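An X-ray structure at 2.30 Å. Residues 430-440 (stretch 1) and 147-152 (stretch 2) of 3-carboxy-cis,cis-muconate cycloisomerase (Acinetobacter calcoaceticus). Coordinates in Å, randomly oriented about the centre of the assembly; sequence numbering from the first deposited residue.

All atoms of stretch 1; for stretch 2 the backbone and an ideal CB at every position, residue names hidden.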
ATOM      1  N   LYS A 430      -7.438  19.955  42.703  1.00 44.56           N
ATOM      2  CA  LYS A 430      -8.512  20.020  41.709  1.00 45.57           C
ATOM      3  C   LYS A 430      -7.905  19.946  40.315  1.00 43.52           C
ATOM      4  O   LYS A 430      -6.980  20.691  39.995  1.00 41.75           O
ATOM      5  CB  LYS A 430      -9.327  21.314  41.844  1.00 49.35           C
ATOM      6  CG  LYS A 430      -9.941  21.489  43.228  1.00 54.68           C
ATOM      7  CD  LYS A 430     -11.134  22.468  43.312  1.00 57.73           C
ATOM      8  CE  LYS A 430     -11.808  22.304  44.713  1.00 61.48           C
ATOM      9  NZ  LYS A 430     -13.267  22.669  44.811  1.00 63.88           N
ATOM     10  N   PRO A 431      -8.423  19.037  39.468  1.00 43.97           N
ATOM     11  CA  PRO A 431      -7.967  18.809  38.073  1.00 43.23           C
ATOM     12  C   PRO A 431      -7.856  20.120  37.297  1.00 43.11           C
ATOM     13  O   PRO A 431      -6.899  20.320  36.550  1.00 42.55           O
ATOM     14  CB  PRO A 431      -9.043  17.911  37.477  1.00 43.58           C
ATOM     15  CG  PRO A 431      -9.626  17.195  38.659  1.00 45.67           C
ATOM     16  CD  PRO A 431      -9.613  18.225  39.796  1.00 42.89           C
ATOM     17  N   GLU A 432      -8.832  21.009  37.510  1.00 42.86           N
ATOM     18  CA  GLU A 432      -8.890  22.343  36.885  1.00 43.82           C
ATOM     19  C   GLU A 432      -7.707  23.212  37.230  1.00 41.77           C
ATOM     20  O   GLU A 432      -7.408  24.163  36.517  1.00 41.42           O
ATOM     21  CB  GLU A 432     -10.101  23.153  37.358  1.00 47.55           C
ATOM     22  CG  GLU A 432     -11.417  22.508  37.090  1.00 55.36           C
ATOM     23  CD  GLU A 432     -11.944  21.714  38.268  1.00 58.22           C
ATOM     24  OE1 GLU A 432     -11.160  21.024  38.968  1.00 57.84           O
ATOM     25  OE2 GLU A 432     -13.182  21.776  38.464  1.00 63.72           O
ATOM     26  N   SER A 433      -7.041  22.936  38.329  1.00 38.56           N
ATOM     27  CA  SER A 433      -5.955  23.826  38.659  1.00 40.12           C
ATOM     28  C   SER A 433      -4.635  23.455  37.937  1.00 39.90           C
ATOM     29  O   SER A 433      -3.584  24.103  38.137  1.00 39.00           O
ATOM     30  CB  SER A 433      -5.753  23.788  40.159  1.00 42.63           C
ATOM     31  OG  SER A 433      -5.060  22.583  40.473  1.00 47.93           O
ATOM     32  N   TYR A 434      -4.669  22.412  37.096  1.00 37.63           N
ATOM     33  CA  TYR A 434      -3.442  22.023  36.415  1.00 36.43           C
ATOM     34  C   TYR A 434      -3.646  21.805  34.912  1.00 34.98           C
ATOM     35  O   TYR A 434      -3.354  20.721  34.392  1.00 32.79           O
ATOM     36  CB  TYR A 434      -2.892  20.752  37.082  1.00 36.28           C
ATOM     37  CG  TYR A 434      -1.425  20.593  36.852  1.00 36.73           C
ATOM     38  CD1 TYR A 434      -0.557  21.593  37.246  1.00 36.18           C
ATOM     39  CD2 TYR A 434      -0.899  19.427  36.305  1.00 35.26           C
ATOM     40  CE1 TYR A 434       0.789  21.447  37.121  1.00 37.02           C
ATOM     41  CE2 TYR A 434       0.444  19.263  36.175  1.00 35.52           C
ATOM     42  CZ  TYR A 434       1.291  20.284  36.590  1.00 37.25           C
ATOM     43  OH  TYR A 434       2.654  20.180  36.476  1.00 37.39           O
ATOM     44  N   LEU A 435      -4.164  22.832  34.243  1.00 33.97           N
ATOM     45  CA  LEU A 435      -4.471  22.782  32.827  1.00 33.80           C
ATOM     46  C   LEU A 435      -3.533  23.619  31.958  1.00 33.59           C
ATOM     47  O   LEU A 435      -3.746  23.742  30.769  1.00 34.90           O
ATOM     48  CB  LEU A 435      -5.916  23.213  32.624  1.00 33.27           C
ATOM     49  CG  LEU A 435      -6.966  22.286  33.239  1.00 35.37           C
ATOM     50  CD1 LEU A 435      -8.357  22.972  33.197  1.00 33.40           C
ATOM     51  CD2 LEU A 435      -7.027  20.953  32.469  1.00 35.15           C
ATOM     52  N   GLY A 436      -2.491  24.183  32.562  1.00 33.70           N
ATOM     53  CA  GLY A 436      -1.523  24.980  31.825  1.00 33.05           C
ATOM     54  C   GLY A 436      -2.133  26.023  30.898  1.00 34.46           C
ATOM     55  O   GLY A 436      -3.030  26.764  31.299  1.00 35.32           O
ATOM     56  N   ASN A 437      -1.682  26.097  29.649  1.00 33.23           N
ATOM     57  CA  ASN A 437      -2.245  27.111  28.774  1.00 33.82           C
ATOM     58  C   ASN A 437      -3.316  26.567  27.836  1.00 34.02           C
ATOM     59  O   ASN A 437      -3.460  27.051  26.718  1.00 36.81           O
ATOM     60  CB  ASN A 437      -1.139  27.805  27.963  1.00 33.93           C
ATOM     61  CG  ASN A 437      -0.712  26.985  26.732  1.00 36.74           C
ATOM     62  OD1 ASN A 437      -0.796  25.744  26.718  1.00 35.32           O
ATOM     63  ND2 ASN A 437      -0.228  27.678  25.713  1.00 35.37           N
ATOM     64  N   ILE A 438      -4.100  25.584  28.280  1.00 33.75           N
ATOM     65  CA  ILE A 438      -5.151  25.057  27.401  1.00 33.17           C
ATOM     66  C   ILE A 438      -6.179  26.103  26.919  1.00 33.34           C
ATOM     67  O   ILE A 438      -6.654  26.027  25.796  1.00 32.26           O
ATOM     68  CB  ILE A 438      -5.889  23.864  28.066  1.00 32.00           C
ATOM     69  CG1 ILE A 438      -5.067  22.589  27.894  1.00 31.58           C
ATOM     70  CG2 ILE A 438      -7.255  23.695  27.483  1.00 28.64           C
ATOM     71  CD1 ILE A 438      -5.708  21.410  28.530  1.00 34.02           C
ATOM     72  N   GLN A 439      -6.530  27.074  27.767  1.00 33.73           N
ATOM     73  CA  GLN A 439      -7.511  28.098  27.389  1.00 32.92           C
ATOM     74  C   GLN A 439      -6.930  29.033  26.346  1.00 32.26           C
ATOM     75  O   GLN A 439      -7.650  29.441  25.439  1.00 31.56           O
ATOM     76  CB  GLN A 439      -8.023  28.853  28.643  1.00 34.45           C
ATOM     77  CG  GLN A 439      -8.751  27.872  29.633  1.00 34.33           C
ATOM     78  CD  GLN A 439      -9.821  27.056  28.939  1.00 36.27           C
ATOM     79  OE1 GLN A 439     -10.445  27.533  28.001  1.00 40.90           O
ATOM     80  NE2 GLN A 439     -10.059  25.828  29.399  1.00 35.93           N
ATOM     81  N   ASP A 440      -5.631  29.343  26.440  1.00 32.70           N
ATOM     82  CA  ASP A 440      -4.986  30.172  25.414  1.00 34.44           C
ATOM     83  C   ASP A 440      -5.053  29.419  24.069  1.00 35.69           C
ATOM     84  O   ASP A 440      -5.318  30.032  23.003  1.00 36.32           O
ATOM     85  CB  ASP A 440      -3.484  30.430  25.714  1.00 38.07           C
ATOM     86  CG  ASP A 440      -3.244  31.374  26.895  1.00 40.78           C
ATOM     87  OD1 ASP A 440      -4.222  31.986  27.391  1.00 43.94           O
ATOM     88  OD2 ASP A 440      -2.071  31.504  27.330  1.00 40.77           O
ATOM     89  N   UNK A 147     -17.667  23.177  25.600  1.00 33.05           N
ATOM     90  CA  UNK A 147     -16.998  22.291  26.559  1.00 30.38           C
ATOM     91  C   UNK A 147     -15.572  22.654  26.864  1.00 30.58           C
ATOM     92  O   UNK A 147     -14.792  21.798  27.305  1.00 30.69           O
ATOM     93  CB  UNK A 147     -17.030  20.852  26.039  1.00 30.38           C
ATOM     94  N   UNK A 148     -15.205  23.907  26.644  1.00 30.74           N
ATOM     95  CA  UNK A 148     -13.827  24.274  26.909  1.00 31.93           C
ATOM     96  C   UNK A 148     -13.418  24.075  28.374  1.00 31.97           C
ATOM     97  O   UNK A 148     -12.238  24.007  28.687  1.00 31.05           O
ATOM     98  CB  UNK A 148     -13.605  25.733  26.506  1.00 31.93           C
ATOM     99  N   UNK A 149     -14.401  24.001  29.261  1.00 31.44           N
ATOM    100  CA  UNK A 149     -14.139  23.814  30.688  1.00 34.42           C
ATOM    101  C   UNK A 149     -14.509  22.410  31.187  1.00 34.19           C
ATOM    102  O   UNK A 149     -14.398  22.136  32.388  1.00 35.70           O
ATOM    103  CB  UNK A 149     -14.911  24.862  31.492  1.00 34.42           C
ATOM    104  N   UNK A 150     -14.958  21.528  30.297  1.00 33.50           N
ATOM    105  CA  UNK A 150     -15.308  20.188  30.722  1.00 32.41           C
ATOM    106  C   UNK A 150     -14.001  19.386  30.923  1.00 34.65           C
ATOM    107  O   UNK A 150     -13.383  18.900  29.943  1.00 34.22           O
ATOM    108  CB  UNK A 150     -16.228  19.516  29.701  1.00 32.41           C
ATOM    109  N   UNK A 151     -13.567  19.266  32.180  1.00 33.45           N
ATOM    110  CA  UNK A 151     -12.356  18.517  32.502  1.00 35.63           C
ATOM    111  C   UNK A 151     -12.468  16.979  32.269  1.00 34.15           C
ATOM    112  O   UNK A 151     -13.521  16.377  32.502  1.00 32.78           O
ATOM    113  CB  UNK A 151     -11.993  18.783  33.964  1.00 35.63           C
ATOM    114  N   UNK A 152     -11.388  16.359  31.794  1.00 33.28           N
ATOM    115  CA  UNK A 152     -11.377  14.895  31.560  1.00 33.45           C
ATOM    116  C   UNK A 152      -9.922  14.466  31.506  1.00 33.01           C
ATOM    117  O   UNK A 152      -9.033  15.316  31.473  1.00 34.35           O
ATOM    118  CB  UNK A 152     -12.112  14.510  30.275  1.00 33.45           C
TER

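Position 147 opens a type I beta turn that runs to position 150, with the backbone hydrogen bond from N of 150 to O of 147 at 3.0 Å. Its ideal CB has nothing of stretch 1 within 5.5 Å, so stretch 1 places no demand on it and many side chains would fit. The deposited residue is Y147; the nearest approach of its side chain to stretch 1 is 9.2 Å, from CB of Y147 to NE2 of Q439.

At position 148, CA-to-CB points toward stretch 1, and the ideal CB lies 3.9 Å from OE1 of Q439. The Q439 amide turns its NE2 to the backbone here: NE2 of Q439 donates to O of residue 148 at 2.9 Å, with an N-H...acceptor angle of 163°. Because that bond uses a main-chain carbonyl, it does not identify the side chain. OE1 does offer an acceptor, which favours a donor; lysine, arginine, or a shorter polar residue whose rotamer allowed it would be reasonable, while a purely apolar group would leave the acceptor unused from this side. The deposited residue is R148. Its chain leaves with chi1 at 59° (p) and curls back so that NH1 of R148 donates to OE1 of Q439 at 2.7 Å and 159°. OE1 lies at the guanidinium edge, near its plane, as expected for an N-H directed at an acceptor. Both ends of one amide are thus held by one residue, through its main chain and its side chain.

Position 149 points sideways, with its ideal CB 5.4 Å from NE2 of Q439. A small residue would barely reach, whereas a longer polar or aromatic one could extend along the amide; the choice is loose. It is H149, with chi1 at -65° (m), whose CD2 comes 3.8 Å from NE2 of Q439, a contact and not a hydrogen bond.

Position 150 closes the turn out of reach of stretch 1, leaving the side chain unconstrained by it. Q150 is found, and its NE2 donates to O of residue 151 at 3.0 Å.

Position 151 begins a strand at phi/psi -68/143 and points toward stretch 1. Its ideal CB is 4.7 Å from CB of P431 and 4.9 Å from CG of E432, surroundings largely of carbon, so valine, isoleucine, threonine or alanine could suit. V151 fills the gap: CG1 lies 3.6 Å from CB of P431, while CG2 lies 3.7 Å from CG of E432 and 4.3 Å from CD1 of L435.

Position 152 points away, so stretch 1 cannot specify it; it is M152.

Stretch 2 147-152: YRHQVM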
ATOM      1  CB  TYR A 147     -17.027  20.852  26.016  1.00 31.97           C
ATOM      2  CG  TYR A 147     -18.416  20.302  25.824  1.00 33.58           C
ATOM      3  CD1 TYR A 147     -19.199  19.926  26.926  1.00 36.94           C
ATOM      4  CD2 TYR A 147     -18.961  20.147  24.555  1.00 35.08           C
ATOM      5  CE1 TYR A 147     -20.500  19.399  26.766  1.00 35.37           C
ATOM      6  CE2 TYR A 147     -20.270  19.621  24.383  1.00 34.65           C
ATOM      7  CZ  TYR A 147     -21.017  19.256  25.497  1.00 36.60           C
ATOM      8  OH  TYR A 147     -22.290  18.756  25.350  1.00 37.77           O
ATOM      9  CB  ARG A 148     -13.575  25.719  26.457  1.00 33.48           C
ATOM     10  CG  ARG A 148     -14.453  26.820  27.103  1.00 38.16           C
ATOM     11  CD  ARG A 148     -13.544  28.018  27.349  1.00 38.70           C
ATOM     12  NE  ARG A 148     -13.512  28.895  26.207  1.00 38.29           N
ATOM     13  CZ  ARG A 148     -12.442  29.540  25.728  1.00 38.89           C
ATOM     14  NH1 ARG A 148     -11.216  29.446  26.244  1.00 36.41           N
ATOM     15  NH2 ARG A 148     -12.634  30.353  24.707  1.00 41.83           N
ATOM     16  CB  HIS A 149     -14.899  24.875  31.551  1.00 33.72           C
ATOM     17  CG  HIS A 149     -14.434  26.283  31.319  1.00 34.84           C
ATOM     18  ND1 HIS A 149     -15.259  27.272  30.816  1.00 33.91           N
ATOM     19  CD2 HIS A 149     -13.186  26.829  31.398  1.00 34.45           C
ATOM     20  CE1 HIS A 149     -14.543  28.364  30.582  1.00 34.55           C
ATOM     21  NE2 HIS A 149     -13.284  28.117  30.923  1.00 37.18           N
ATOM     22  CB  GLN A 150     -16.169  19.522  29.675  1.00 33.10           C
ATOM     23  CG  GLN A 150     -16.460  18.089  30.014  1.00 35.85           C
ATOM     24  CD  GLN A 150     -17.109  17.969  31.420  1.00 41.14           C
ATOM     25  OE1 GLN A 150     -18.223  18.473  31.643  1.00 40.43           O
ATOM     26  NE2 GLN A 150     -16.393  17.307  32.383  1.00 40.26           N
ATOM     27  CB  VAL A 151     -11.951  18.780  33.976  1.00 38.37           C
ATOM     28  CG1 VAL A 151     -10.793  17.910  34.326  1.00 40.86           C
ATOM     29  CG2 VAL A 151     -11.530  20.248  34.150  1.00 37.87           C
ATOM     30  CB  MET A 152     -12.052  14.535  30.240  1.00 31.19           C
ATOM     31  CG  MET A 152     -11.313  15.159  29.066  1.00 34.05           C
ATOM     32  SD  MET A 152     -11.996  14.687  27.473  1.00 35.02           S
ATOM     33  CE  MET A 152     -11.369  12.932  27.389  1.00 32.98           C
TER
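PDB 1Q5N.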